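Local coordinates for putatuve endo-xylanase (Clostridium stercorarium, PDB 1O8P), which probably binds xylan and cellulose as a non-catalytic carbohydrate-binding module attached to a putative endo-xylanase, at residues A[40-45]-A[59-64]; A[52-57]-A[133-138]. All coordinates share one frame; numbering follows the deposited sequence.

Interaction 1: A[40-45]-A[59-64]; sequences PNLQIF and NGYSTT
The ring of Tyr61 lies against the turn formed by Pro40, Asn41 and Leu42, with its hydroxyl end reaching the backbone of Asn41. The module is a beta-sandwich of carbohydrate-binding family 6. Here the loop leading into the two-stranded sheet 43-46/52-55 packs on residues 61-63, in and beside strand 62-69 of the larger mixed sheet. Tyr61 supplies most of what 59-64 brings to the contact. Its CG stands beside the backbone N and anti to the carbonyl carbon (chi1 -76°), and the ring extends from there toward the turn. The Asn41 N-H donates to Tyr61 OH, with N and OH 3.1 Å apart and an angle of 152° at the hydrogen. The same hydroxyl sits close to the side chain of Asn41, at 3.1 Å from CB. The Asn41 amide and the phenol ring are steeply inclined, their planes 73° apart. Pro40 packs at the outer end of the ring, with CD 4.0 Å from Tyr61 CZ. The hydroxyl end thus meets both a backbone N-H and the proline ring; Leu42 meets the ring nearer its root. The Leu42 and Tyr61 side chains run antiparallel beside each other, and Leu42 CD1 reaches Tyr61 CD2 at 3.9 Å. Leu42 also touches Ile57. Two residues on from Tyr61, Thr63 also faces Leu42. Its two branches differ in partner: OG1 is hydrogen-bonded to Tyr65 OH, while the methyl faces the turn. Thr63 CG2 meets Leu42 CD1 at 4.0 Å, methyl against methyl.

Interaction 2: A[52-57]-A[133-138]; sequences SAIGYI and LVFSGP. With CA (calcium ion), chain B.
The carbonyl oxygen of Ile57 is approached by three carbons of Pro138. The closest is CA, whose hydrogen approaches Ile57 O in a bent CA-H...O contact, with CA and O 3.3 Å apart and an angle of 139° at the hydrogen. Pro138 CB is farther from Ile57 O, at 3.8 Å, and CG is more distant still. Beside this backbone meeting, Ile57 turns both of its branches to Phe135. CG2, anti to the backbone N, packs 3.5 Å from Phe135 CB and also lies against Gly137 O. CD1 sits over the centre of the ring in a CH-pi contact, 3.9 Å from the centroid and 13° off the ring normal. On the opposite face, the backbone of Leu133 lies toward the rim. This is a buried apolar contact of the beta-sandwich module, between the small sheet 43-46/52-55 and the mixed sheet. Ile54 of strand 52-55 and Ile57 after it pack on Phe135 and the residues that follow it. Ile54 crosses Phe135 at about a right angle, with CD1 4.1 Å from CZ. Two residues before Ile54, Ser52 does not touch 133-138 but serves the calcium ion. Its carbonyl O binds the metal at 2.4 Å, and its N-H donates to a water that is also a calcium ligand. Gln30, Glu32 and Asp142 provide further ligands.

Both interactions join the short sheet 43-46/52-55 to the mixed sheet. Interaction 1 does so through the turn before strand 43-46 and residues 61-63, interaction 2 through Ile54, Ile57 and the residues from Phe135 on. Their centres are about 5 Å apart. Interaction 2 is the more buried and is almost wholly apolar. Interaction 1 is only partly buried; Pro40 and Asn41 are exposed, and it has the one conventional hydrogen bond made directly between paired segments. Backbone bonds tie the two together: Thr63 O probably accepts from Leu133 N at 2.8 Å, and Gly60 N probably donates to Phe135 O at 2.9 Å. Tyr56 also packs against both Asn41 and Tyr61. Ser52, the calcium ligand, lies in 52-57 but makes no contact with 133-138.

Interaction 1: A[40-45]-A[59-64]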
loop_
_atom_site.group_PDB
_atom_site.type_symbol
_atom_site.label_atom_id
_atom_site.label_comp_id
_atom_site.label_asym_id
_atom_site.label_seq_id
_atom_site.Cartn_x
_atom_site.Cartn_y
_atom_site.Cartn_z
ATOM N N PRO A 40 16.324 -4.123 1.123
ATOM C CA PRO A 40 17.234 -4.425 2.245
ATOM C C PRO A 40 17.018 -3.550 3.464
ATOM O O PRO A 40 17.106 -4.083 4.579
ATOM C CB PRO A 40 18.643 -4.154 1.666
ATOM C CG PRO A 40 18.404 -3.405 0.336
ATOM C CD PRO A 40 17.048 -3.982 -0.156
ATOM N N ASN A 41 16.709 -2.262 3.250
ATOM C CA ASN A 41 16.595 -1.271 4.319
ATOM C C ASN A 41 15.226 -1.138 4.955
ATOM O O ASN A 41 15.102 -0.447 5.962
ATOM C CB ASN A 41 16.966 0.111 3.789
ATOM C CG ASN A 41 18.446 0.228 3.409
ATOM O OD1 ASN A 41 19.228 -0.688 3.645
ATOM N ND2 ASN A 41 18.822 1.363 2.833
ATOM N N LEU A 42 14.205 -1.756 4.357
ATOM C CA LEU A 42 12.821 -1.506 4.723
ATOM C C LEU A 42 12.659 -1.748 6.206
ATOM O O LEU A 42 13.183 -2.722 6.718
ATOM C CB LEU A 42 11.853 -2.402 3.931
ATOM C CG LEU A 42 10.428 -1.842 3.754
ATOM C CD1 LEU A 42 9.848 -2.134 2.373
ATOM C CD2 LEU A 42 9.543 -2.463 4.809
ATOM N N GLN A 43 11.925 -0.866 6.878
ATOM C CA GLN A 43 11.718 -0.976 8.349
ATOM C C GLN A 43 10.338 -0.570 8.783
ATOM O O GLN A 43 9.682 0.170 8.074
ATOM C CB GLN A 43 12.701 -0.063 9.071
ATOM C CG GLN A 43 13.801 -0.826 9.702
ATOM C CD GLN A 43 14.942 0.070 9.967
ATOM O OE1 GLN A 43 14.843 0.981 10.814
ATOM N NE2 GLN A 43 16.033 -0.137 9.239
ATOM N N ILE A 44 9.929 -0.991 9.983
ATOM C CA ILE A 44 8.672 -0.536 10.558
ATOM C C ILE A 44 8.996 0.438 11.675
ATOM O O ILE A 44 9.829 0.140 12.542
ATOM C CB ILE A 44 7.846 -1.752 11.055
ATOM C CG1 ILE A 44 7.617 -2.751 9.898
ATOM C CG2 ILE A 44 6.562 -1.303 11.746
ATOM C CD1 ILE A 44 7.273 -4.185 10.315
ATOM N N PHE A 45 8.356 1.602 11.645
ATOM C CA PHE A 45 8.571 2.655 12.612
ATOM C C PHE A 45 7.306 2.884 13.430
ATOM O O PHE A 45 6.197 2.854 12.887
ATOM C CB PHE A 45 8.951 3.982 11.934
ATOM C CG PHE A 45 10.206 3.911 11.124
ATOM C CD1 PHE A 45 11.399 3.456 11.703
ATOM C CD2 PHE A 45 10.206 4.325 9.791
ATOM C CE1 PHE A 45 12.551 3.364 10.969
ATOM C CE2 PHE A 45 11.380 4.242 9.047
ATOM C CZ PHE A 45 12.548 3.737 9.647
ATOM N N ASN A 59 13.359 3.564 -4.288
ATOM C CA ASN A 59 13.023 3.100 -5.640
ATOM C C ASN A 59 13.293 1.597 -5.840
ATOM O O ASN A 59 14.396 1.106 -5.558
ATOM C CB ASN A 59 13.802 3.918 -6.701
ATOM C CG ASN A 59 13.391 3.567 -8.094
ATOM O OD1 ASN A 59 12.234 3.300 -8.311
ATOM N ND2 ASN A 59 14.328 3.535 -9.042
ATOM N N GLY A 60 12.287 0.882 -6.335
ATOM C CA GLY A 60 12.348 -0.537 -6.592
ATOM C C GLY A 60 11.901 -1.416 -5.434
ATOM O O GLY A 60 11.715 -2.633 -5.622
ATOM N N TYR A 61 11.738 -0.835 -4.242
ATOM C CA TYR A 61 11.181 -1.607 -3.086
ATOM C C TYR A 61 9.720 -1.994 -3.297
ATOM O O TYR A 61 9.024 -1.402 -4.116
ATOM C CB TYR A 61 11.247 -0.819 -1.788
ATOM C CG TYR A 61 12.599 -0.730 -1.143
ATOM C CD1 TYR A 61 13.778 -0.778 -1.900
ATOM C CD2 TYR A 61 12.695 -0.564 0.248
ATOM C CE1 TYR A 61 15.039 -0.685 -1.285
ATOM C CE2 TYR A 61 13.930 -0.490 0.894
ATOM C CZ TYR A 61 15.096 -0.545 0.128
ATOM O OH TYR A 61 16.283 -0.416 0.772
ATOM N N SER A 62 9.260 -2.994 -2.552
ATOM C CA SER A 62 7.945 -3.535 -2.747
ATOM C C SER A 62 7.514 -4.314 -1.505
ATOM O O SER A 62 8.361 -4.823 -0.755
ATOM C CB SER A 62 7.890 -4.436 -4.008
ATOM O OG SER A 62 8.552 -5.675 -3.782
ATOM N N THR A 63 6.200 -4.343 -1.266
ATOM C CA THR A 63 5.621 -5.145 -0.202
ATOM C C THR A 63 4.475 -5.911 -0.787
ATOM O O THR A 63 3.767 -5.421 -1.670
ATOM C CB THR A 63 5.195 -4.305 1.029
ATOM O OG1 THR A 63 4.752 -3.032 0.601
ATOM C CG2 THR A 63 6.365 -3.955 1.902
ATOM N N THR A 64 4.306 -7.134 -0.300
ATOM C CA THR A 64 3.307 -8.020 -0.810
ATOM C C THR A 64 2.375 -8.386 0.319
ATOM O O THR A 64 2.835 -8.714 1.415
ATOM C CB THR A 64 3.978 -9.280 -1.355
ATOM O OG1 THR A 64 4.769 -8.942 -2.497
ATOM C CG2 THR A 64 2.926 -10.347 -1.858
#

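Interaction 2: A[52-57]-A[133-138]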
loop_
_atom_site.group_PDB
_atom_site.type_symbol
_atom_site.label_atom_id
_atom_site.label_comp_id
_atom_site.label_asym_id
_atom_site.label_seq_id
_atom_site.Cartn_x
_atom_site.Cartn_y
_atom_site.Cartn_z
ATOM N N SER A 52 1.946 2.055 13.583
ATOM C CA SER A 52 3.227 1.857 12.901
ATOM C C SER A 52 3.113 2.136 11.416
ATOM O O SER A 52 2.018 2.113 10.866
ATOM C CB SER A 52 3.740 0.418 13.076
ATOM O OG SER A 52 3.881 0.053 14.428
ATOM N N ALA A 53 4.248 2.376 10.762
ATOM C CA ALA A 53 4.243 2.607 9.340
ATOM C C ALA A 53 5.499 1.979 8.776
ATOM O O ALA A 53 6.495 1.827 9.459
ATOM C CB ALA A 53 4.179 4.100 9.035
ATOM N N ILE A 54 5.440 1.527 7.546
ATOM C CA ILE A 54 6.685 1.154 6.888
ATOM C C ILE A 54 7.413 2.428 6.394
ATOM O O ILE A 54 6.770 3.424 6.051
ATOM C CB ILE A 54 6.427 0.098 5.800
ATOM C CG1 ILE A 54 5.431 0.635 4.731
ATOM C CG2 ILE A 54 5.905 -1.221 6.488
ATOM C CD1 ILE A 54 5.148 -0.290 3.552
ATOM N N GLY A 55 8.749 2.360 6.362
ATOM C CA GLY A 55 9.628 3.437 5.920
ATOM C C GLY A 55 11.010 2.876 5.523
ATOM O O GLY A 55 11.141 1.649 5.407
ATOM N N TYR A 56 12.021 3.764 5.370
ATOM C CA TYR A 56 13.355 3.484 4.804
ATOM C C TYR A 56 13.168 2.805 3.461
ATOM O O TYR A 56 13.899 1.877 3.097
ATOM C CB TYR A 56 14.292 2.678 5.733
ATOM C CG TYR A 56 14.949 3.408 6.908
ATOM C CD1 TYR A 56 14.643 4.744 7.227
ATOM C CD2 TYR A 56 15.853 2.738 7.731
ATOM C CE1 TYR A 56 15.238 5.395 8.334
ATOM C CE2 TYR A 56 16.447 3.351 8.825
ATOM C CZ TYR A 56 16.149 4.687 9.143
ATOM O OH TYR A 56 16.743 5.283 10.259
ATOM N N ILE A 57 12.162 3.277 2.721
ATOM C CA ILE A 57 11.812 2.765 1.384
ATOM C C ILE A 57 12.606 3.490 0.290
ATOM O O ILE A 57 12.897 4.676 0.404
ATOM C CB ILE A 57 10.267 2.845 1.161
ATOM C CG1 ILE A 57 9.559 1.657 1.852
ATOM C CG2 ILE A 57 9.884 2.983 -0.326
ATOM C CD1 ILE A 57 8.078 1.890 2.058
ATOM N N LEU A 133 2.570 -3.611 -3.492
ATOM C CA LEU A 133 2.877 -2.166 -3.602
ATOM C C LEU A 133 4.350 -2.009 -4.050
ATOM O O LEU A 133 5.242 -2.553 -3.416
ATOM C CB LEU A 133 2.661 -1.473 -2.242
ATOM C CG LEU A 133 1.283 -1.692 -1.596
ATOM C CD1 LEU A 133 1.234 -0.952 -0.232
ATOM C CD2 LEU A 133 0.150 -1.192 -2.557
ATOM N N VAL A 134 4.576 -1.302 -5.155
ATOM C CA VAL A 134 5.893 -1.096 -5.692
ATOM C C VAL A 134 6.159 0.393 -5.605
ATOM O O VAL A 134 5.361 1.201 -6.066
ATOM C CB VAL A 134 6.041 -1.654 -7.158
ATOM C CG1 VAL A 134 7.490 -1.488 -7.666
ATOM C CG2 VAL A 134 5.565 -3.136 -7.241
ATOM N N PHE A 135 7.287 0.736 -4.984
ATOM C CA PHE A 135 7.637 2.106 -4.644
ATOM C C PHE A 135 8.735 2.695 -5.560
ATOM O O PHE A 135 9.684 1.993 -5.899
ATOM C CB PHE A 135 8.129 2.121 -3.205
ATOM C CG PHE A 135 7.113 1.628 -2.218
ATOM C CD1 PHE A 135 6.047 2.429 -1.842
ATOM C CD2 PHE A 135 7.227 0.369 -1.677
ATOM C CE1 PHE A 135 5.099 1.983 -0.921
ATOM C CE2 PHE A 135 6.291 -0.109 -0.764
ATOM C CZ PHE A 135 5.230 0.705 -0.387
ATOM N N SER A 136 8.593 3.971 -5.941
ATOM C CA SER A 136 9.533 4.631 -6.870
ATOM C C SER A 136 10.447 5.622 -6.148
ATOM O O SER A 136 11.303 6.298 -6.731
ATOM C CB SER A 136 8.791 5.276 -8.056
ATOM O OG SER A 136 8.100 6.429 -7.647
ATOM N N GLY A 137 10.312 5.661 -4.847
ATOM C CA GLY A 137 11.063 6.608 -4.065
ATOM C C GLY A 137 10.631 6.524 -2.614
ATOM O O GLY A 137 9.715 5.779 -2.265
ATOM N N PRO A 138 11.343 7.254 -1.761
ATOM C CA PRO A 138 11.049 7.312 -0.312
ATOM C C PRO A 138 9.595 7.759 0.013
ATOM O O PRO A 138 9.103 8.775 -0.516
ATOM C CB PRO A 138 12.078 8.334 0.218
ATOM C CG PRO A 138 13.173 8.427 -0.879
ATOM C CD PRO A 138 12.531 8.034 -2.154
HETATM CA CA CA B . 0.062 1.000 10.194
HETATM O O HOH W 1 -0.400 0.714 12.589
#